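Local coordinates for extracellular solute-binding protein family 1 (Arthrobacter chlorophenolicus, PDB 4R2F) that probably captures sugars outside the cell for an ABC-type transporter, and is seen here with the disaccharide laminaribiose in its pocket, at residues A[206-211]-A[273-278]; A[261-266]-A[281-286]. One frame throughout, in Å; residues are numbered along the deposited sequence.

Contact 1 of 2, residues A[206-211]-A[273-278]; sequences NHLMIM and YGMLTL. With BGC (beta-D-glucopyranose), chain B.
The imidazole of H207 meets beta-D-glucopyranose at its edge, close to the ring plane, where NE2 donates to O6 of the sugar at 2.8 Å along a nearly straight N-H...O line of 172°. CE1 of the same ring comes to 3.3 Å from the sugar's O5. A second hydrogen bond, between ND1 and NE of R156, grips the other ring nitrogen, and F309 meets the ring with its plane inclined by about 40°. Behind the imidazole the contact turns apolar. M275 crosses over to helix segment 206-211, which runs almost perpendicular to strand 273-275. The methyl CE of M275 ends against the helix backbone, 3.3 Å from N of L208. It also lies 3.7 Å from CB of L208. The chains of M211 and M275 run alongside one another, pointing opposite ways: with CG anti to its backbone N (chi1 -176°) and the chain bent at both following torsions, M211 lays CE 3.8 Å from SD of M275. No hydrogen bond joins the two segments. With both ring nitrogens engaged, the imidazole's rotation is probably fixed, and R156 acts as a second-shell residue that would favour NE2 as the protonated, sugar-facing nitrogen.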
loop_
_atom_site.group_PDB
_atom_site.type_symbol
_atom_site.label_atom_id
_atom_site.label_comp_id
_atom_site.label_asym_id
_atom_site.label_seq_id
_atom_site.Cartn_x
_atom_site.Cartn_y
_atom_site.Cartn_z
ATOM N N ASN A 206 -4.090 9.253 -1.077
ATOM C CA ASN A 206 -2.642 9.520 -1.117
ATOM C C ASN A 206 -2.010 8.700 -2.221
ATOM O O ASN A 206 -1.184 9.189 -2.988
ATOM C CB ASN A 206 -1.976 9.122 0.198
ATOM C CG ASN A 206 -2.292 10.051 1.349
ATOM O OD1 ASN A 206 -1.860 9.804 2.468
ATOM N ND2 ASN A 206 -2.980 11.144 1.080
ATOM N N HIS A 207 -2.417 7.437 -2.314
ATOM C CA HIS A 207 -1.749 6.519 -3.199
ATOM C C HIS A 207 -2.104 6.809 -4.638
ATOM O O HIS A 207 -1.276 6.641 -5.529
ATOM C CB HIS A 207 -2.102 5.086 -2.844
ATOM C CG HIS A 207 -1.678 4.691 -1.465
ATOM N ND1 HIS A 207 -2.065 3.507 -0.876
ATOM C CD2 HIS A 207 -0.876 5.316 -0.564
ATOM C CE1 HIS A 207 -1.531 3.422 0.332
ATOM N NE2 HIS A 207 -0.801 4.507 0.540
ATOM N N LEU A 208 -3.342 7.242 -4.841
ATOM C CA LEU A 208 -3.813 7.674 -6.122
ATOM C C LEU A 208 -2.972 8.845 -6.627
ATOM O O LEU A 208 -2.634 8.882 -7.790
ATOM C CB LEU A 208 -5.286 8.085 -6.039
ATOM C CG LEU A 208 -5.941 8.485 -7.350
ATOM C CD1 LEU A 208 -5.808 7.412 -8.435
ATOM C CD2 LEU A 208 -7.399 8.839 -7.106
ATOM N N MET A 209 -2.653 9.803 -5.760
ATOM C CA MET A 209 -1.904 11.013 -6.195
ATOM C C MET A 209 -0.591 10.544 -6.836
ATOM O O MET A 209 -0.284 10.859 -8.005
ATOM C CB MET A 209 -1.628 11.969 -5.021
ATOM C CG MET A 209 -2.842 12.640 -4.351
ATOM S SD MET A 209 -3.933 13.628 -5.399
ATOM C CE MET A 209 -5.225 12.456 -5.761
ATOM N N ILE A 210 0.119 9.697 -6.100
ATOM C CA ILE A 210 1.416 9.215 -6.542
ATOM C C ILE A 210 1.275 8.232 -7.687
ATOM O O ILE A 210 2.048 8.309 -8.639
ATOM C CB ILE A 210 2.239 8.558 -5.411
ATOM C CG1 ILE A 210 2.315 9.459 -4.181
ATOM C CG2 ILE A 210 3.652 8.220 -5.910
ATOM C CD1 ILE A 210 3.001 10.777 -4.414
ATOM N N MET A 211 0.296 7.328 -7.635
ATOM C CA MET A 211 0.074 6.421 -8.788
ATOM C C MET A 211 -0.118 7.177 -10.087
ATOM O O MET A 211 0.432 6.756 -11.128
ATOM C CB MET A 211 -1.094 5.435 -8.620
ATOM C CG MET A 211 -1.203 4.452 -9.811
ATOM S SD MET A 211 -2.214 5.114 -11.163
ATOM C CE MET A 211 -3.817 4.481 -10.652
ATOM N N TYR A 273 -15.599 2.211 -11.092
ATOM C CA TYR A 273 -14.215 2.091 -11.529
ATOM C C TYR A 273 -13.337 2.800 -10.517
ATOM O O TYR A 273 -13.777 3.752 -9.875
ATOM C CB TYR A 273 -14.077 2.679 -12.932
ATOM C CG TYR A 273 -12.734 2.505 -13.622
ATOM C CD1 TYR A 273 -12.434 1.349 -14.328
ATOM C CD2 TYR A 273 -11.791 3.519 -13.609
ATOM C CE1 TYR A 273 -11.206 1.194 -14.975
ATOM C CE2 TYR A 273 -10.559 3.372 -14.247
ATOM C CZ TYR A 273 -10.276 2.211 -14.933
ATOM O OH TYR A 273 -9.082 2.074 -15.584
ATOM N N GLY A 274 -12.134 2.291 -10.303
ATOM C CA GLY A 274 -11.185 2.947 -9.425
ATOM C C GLY A 274 -9.998 2.109 -9.001
ATOM O O GLY A 274 -9.914 0.935 -9.308
ATOM N N MET A 275 -9.099 2.723 -8.245
ATOM C CA MET A 275 -7.867 2.086 -7.821
ATOM C C MET A 275 -8.059 1.598 -6.403
ATOM O O MET A 275 -8.469 2.348 -5.545
ATOM C CB MET A 275 -6.708 3.094 -7.870
ATOM C CG MET A 275 -5.346 2.577 -7.421
ATOM S SD MET A 275 -4.150 3.842 -6.942
ATOM C CE MET A 275 -4.888 4.431 -5.442
ATOM N N LEU A 276 -7.803 0.323 -6.169
ATOM C CA LEU A 276 -7.838 -0.193 -4.815
ATOM C C LEU A 276 -6.707 -1.185 -4.522
ATOM O O LEU A 276 -5.540 -0.855 -4.636
ATOM C CB LEU A 276 -9.222 -0.748 -4.471
ATOM C CG LEU A 276 -9.602 -0.781 -2.989
ATOM C CD1 LEU A 276 -9.003 0.390 -2.242
ATOM C CD2 LEU A 276 -11.102 -0.839 -2.783
ATOM N N THR A 277 -7.075 -2.401 -4.151
ATOM C CA THR A 277 -6.136 -3.404 -3.696
ATOM C C THR A 277 -6.436 -4.742 -4.321
ATOM O O THR A 277 -7.452 -4.923 -4.954
ATOM C CB THR A 277 -6.206 -3.605 -2.175
ATOM O OG1 THR A 277 -7.430 -4.257 -1.836
ATOM C CG2 THR A 277 -6.114 -2.288 -1.450
ATOM N N LEU A 278 -5.528 -5.682 -4.143
ATOM C CA LEU A 278 -5.822 -7.060 -4.464
ATOM C C LEU A 278 -6.955 -7.541 -3.557
ATOM O O LEU A 278 -7.033 -7.150 -2.406
ATOM C CB LEU A 278 -4.585 -7.917 -4.252
ATOM C CG LEU A 278 -4.736 -9.402 -4.548
ATOM C CD1 LEU A 278 -3.414 -10.008 -4.958
ATOM C CD2 LEU A 278 -5.320 -10.136 -3.358
HETATM C C2 BGC B . 0.620 0.365 2.417
HETATM C C3 BGC B . 1.824 0.724 3.289
HETATM C C4 BGC B . 1.853 2.225 3.538
HETATM C C5 BGC B . 0.527 2.682 4.130
HETATM C C6 BGC B . 0.462 4.208 4.284
HETATM C C1 BGC B . -0.606 0.815 3.191
HETATM O O2 BGC B . 0.574 -1.033 2.156
HETATM O O3 BGC B . 3.037 0.310 2.660
HETATM O O4 BGC B . 2.868 2.535 4.485
HETATM O O5 BGC B . -0.562 2.246 3.309
HETATM O O6 BGC B . 0.536 4.892 3.013
#

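Contact 2 of 2, residues A[261-266]-A[281-286]; sequences NLNAQW and PERVGD
Two short helices, 259-267 and 280-284, which flank strand 273-275 in sequence, meet where N263 faces R283 and V284. The amide of N263 stands steeply on the guanidinium of R283, the two planes 73° apart, and ND2 sits over the centre of one face, 3.2 Å from CZ. This placement is tentative, because R283 is modelled in two conformers and the geometry holds for one of them. It is an approach of two donor groups, not a hydrogen bond: ND2 is 3.3 Å from NH2 of R283, and both nitrogens are hydrogen-bond donors. Both segments lie within the range of the bacterial extracellular solute-binding protein family, the two helices being joined through strand 273-275, and R283 reaches to within about 6 Å of a bound glucose. On the other branch of the amide, OD1 of N263 lies 3.6 Å from CG1 of V284. That methyl, anti to its carbonyl carbon (chi1 -48°), also approaches CB of N263 at 3.8 Å and CB of W266 at 4.1 Å. An alanine at N263 would remove the amide and would probably open a gap beside CG1 of V284. Nearby, D286 forms a salt bridge with R161.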
loop_
_atom_site.group_PDB
_atom_site.type_symbol
_atom_site.label_atom_id
_atom_site.label_comp_id
_atom_site.label_asym_id
_atom_site.label_seq_id
_atom_site.Cartn_x
_atom_site.Cartn_y
_atom_site.Cartn_z
ATOM N N ASN A 261 -16.418 3.780 4.153
ATOM C CA ASN A 261 -17.224 4.501 3.173
ATOM C C ASN A 261 -16.918 4.029 1.765
ATOM O O ASN A 261 -17.820 3.812 0.960
ATOM C CB ASN A 261 -16.952 6.006 3.196
ATOM C CG ASN A 261 -17.399 6.694 4.474
ATOM O OD1 ASN A 261 -16.872 7.740 4.819
ATOM N ND2 ASN A 261 -18.348 6.114 5.181
ATOM N N LEU A 262 -15.633 3.902 1.474
ATOM C CA LEU A 262 -15.173 3.526 0.153
ATOM C C LEU A 262 -15.544 2.064 -0.169
ATOM O O LEU A 262 -16.068 1.779 -1.248
ATOM C CB LEU A 262 -13.661 3.780 0.032
ATOM C CG LEU A 262 -13.038 3.310 -1.291
ATOM C CD1 LEU A 262 -13.726 3.924 -2.507
ATOM C CD2 LEU A 262 -11.564 3.641 -1.272
ATOM N N ASN A 263 -15.266 1.152 0.761
ATOM C CA ASN A 263 -15.685 -0.234 0.601
ATOM C C ASN A 263 -17.201 -0.346 0.339
ATOM O O ASN A 263 -17.621 -1.058 -0.561
ATOM C CB ASN A 263 -15.299 -1.054 1.822
ATOM C CG ASN A 263 -13.810 -1.318 1.913
ATOM O OD1 ASN A 263 -13.058 -1.115 0.970
ATOM N ND2 ASN A 263 -13.383 -1.789 3.053
ATOM N N ALA A 264 -18.012 0.388 1.099
ATOM C CA ALA A 264 -19.450 0.393 0.886
ATOM C C ALA A 264 -19.836 0.849 -0.512
ATOM O O ALA A 264 -20.778 0.305 -1.084
ATOM C CB ALA A 264 -20.166 1.236 1.943
ATOM N N GLN A 265 -19.126 1.829 -1.083
ATOM C CA GLN A 265 -19.434 2.253 -2.456
ATOM C C GLN A 265 -19.225 1.101 -3.459
ATOM O O GLN A 265 -19.979 0.956 -4.405
ATOM C CB GLN A 265 -18.591 3.446 -2.906
ATOM C CG GLN A 265 -18.970 4.784 -2.298
ATOM C CD GLN A 265 -18.432 5.954 -3.108
ATOM O OE1 GLN A 265 -17.294 5.940 -3.614
ATOM N NE2 GLN A 265 -19.263 6.966 -3.266
ATOM N N TRP A 266 -18.169 0.328 -3.254
ATOM C CA TRP A 266 -17.914 -0.844 -4.054
ATOM C C TRP A 266 -18.964 -1.934 -3.824
ATOM O O TRP A 266 -19.523 -2.453 -4.771
ATOM C CB TRP A 266 -16.508 -1.367 -3.771
ATOM C CG TRP A 266 -15.470 -0.608 -4.547
ATOM C CD1 TRP A 266 -14.558 0.293 -4.059
ATOM C CD2 TRP A 266 -15.258 -0.663 -5.972
ATOM N NE1 TRP A 266 -13.793 0.786 -5.088
ATOM C CE2 TRP A 266 -14.204 0.215 -6.272
ATOM C CE3 TRP A 266 -15.855 -1.377 -7.017
ATOM C CZ2 TRP A 266 -13.739 0.411 -7.585
ATOM C CZ3 TRP A 266 -15.381 -1.189 -8.318
ATOM C CH2 TRP A 266 -14.318 -0.324 -8.581
ATOM N N PRO A 281 -13.280 -7.954 -4.092
ATOM C CA PRO A 281 -14.594 -8.579 -3.808
ATOM C C PRO A 281 -14.707 -9.142 -2.385
ATOM O O PRO A 281 -15.709 -8.922 -1.693
ATOM C CB PRO A 281 -14.678 -9.703 -4.849
ATOM C CG PRO A 281 -13.880 -9.209 -5.991
ATOM C CD PRO A 281 -12.729 -8.428 -5.372
ATOM N N GLU A 282 -13.643 -9.796 -1.945
ATOM C CA GLU A 282 -13.592 -10.439 -0.643
ATOM C C GLU A 282 -13.533 -9.358 0.443
ATOM O O GLU A 282 -14.183 -9.463 1.469
ATOM C CB GLU A 282 -12.357 -11.362 -0.547
ATOM C CG GLU A 282 -12.269 -12.552 -1.533
ATOM C CD GLU A 282 -12.292 -12.223 -3.050
ATOM O OE1 GLU A 282 -11.481 -11.429 -3.634
ATOM O OE2 GLU A 282 -13.152 -12.839 -3.704
ATOM N N ARG A 283 -12.733 -8.327 0.201
ATOM C CA ARG A 283 -12.606 -7.204 1.135
ATOM C C ARG A 283 -13.937 -6.512 1.387
ATOM O O ARG A 283 -14.248 -6.195 2.513
ATOM C CB ARG A 283 -11.596 -6.173 0.637
ATOM C CG ARG A 283 -11.433 -4.967 1.562
ATOM C CD ARG A 283 -11.174 -5.398 2.998
ATOM N NE ARG A 283 -10.969 -4.271 3.897
ATOM C CZ ARG A 283 -11.832 -3.907 4.829
ATOM N NH1 ARG A 283 -12.967 -4.585 4.991
ATOM N NH2 ARG A 283 -11.553 -2.879 5.602
ATOM N N VAL A 284 -14.733 -6.301 0.342
ATOM C CA VAL A 284 -15.969 -5.558 0.487
ATOM C C VAL A 284 -17.228 -6.421 0.651
ATOM O O VAL A 284 -18.311 -5.873 0.823
ATOM C CB VAL A 284 -16.149 -4.519 -0.652
ATOM C CG1 VAL A 284 -14.864 -3.712 -0.841
ATOM C CG2 VAL A 284 -16.576 -5.164 -1.962
ATOM N N GLY A 285 -17.088 -7.749 0.640
ATOM C CA GLY A 285 -18.230 -8.655 0.779
ATOM C C GLY A 285 -19.201 -8.665 -0.394
ATOM O O GLY A 285 -20.410 -8.654 -0.202
ATOM N N ASP A 286 -18.680 -8.653 -1.618
ATOM C CA ASP A 286 -19.493 -8.919 -2.810
ATOM C C ASP A 286 -18.686 -9.743 -3.784
ATOM O O ASP A 286 -17.937 -9.209 -4.615
ATOM C CB ASP A 286 -19.967 -7.634 -3.512
ATOM C CG ASP A 286 -20.848 -7.911 -4.739
ATOM O OD1 ASP A 286 -20.766 -9.004 -5.346
ATOM O OD2 ASP A 286 -21.629 -7.019 -5.113
#

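Of the elements concerned, helix 204-215 comes earliest from the N terminus, followed by helix 259-267, strand 273-275 and helix 280-284. Contact 1 closes a long loop, with 61 residues between its segments, by bringing the strand back to helix 204-215. Contact 2 closes a much shorter one of 14 residues, which contains that strand. Their segments alternate along the chain, so the two loops cross. The centres lie 15 Å apart, and W266 links them: its ring packs against the backbone of Y273 and G274 and against the side chain of L276. Strand 273-275, paired antiparallel with strand 145-161, lies between the helix that carries H207 and the pair of short helices.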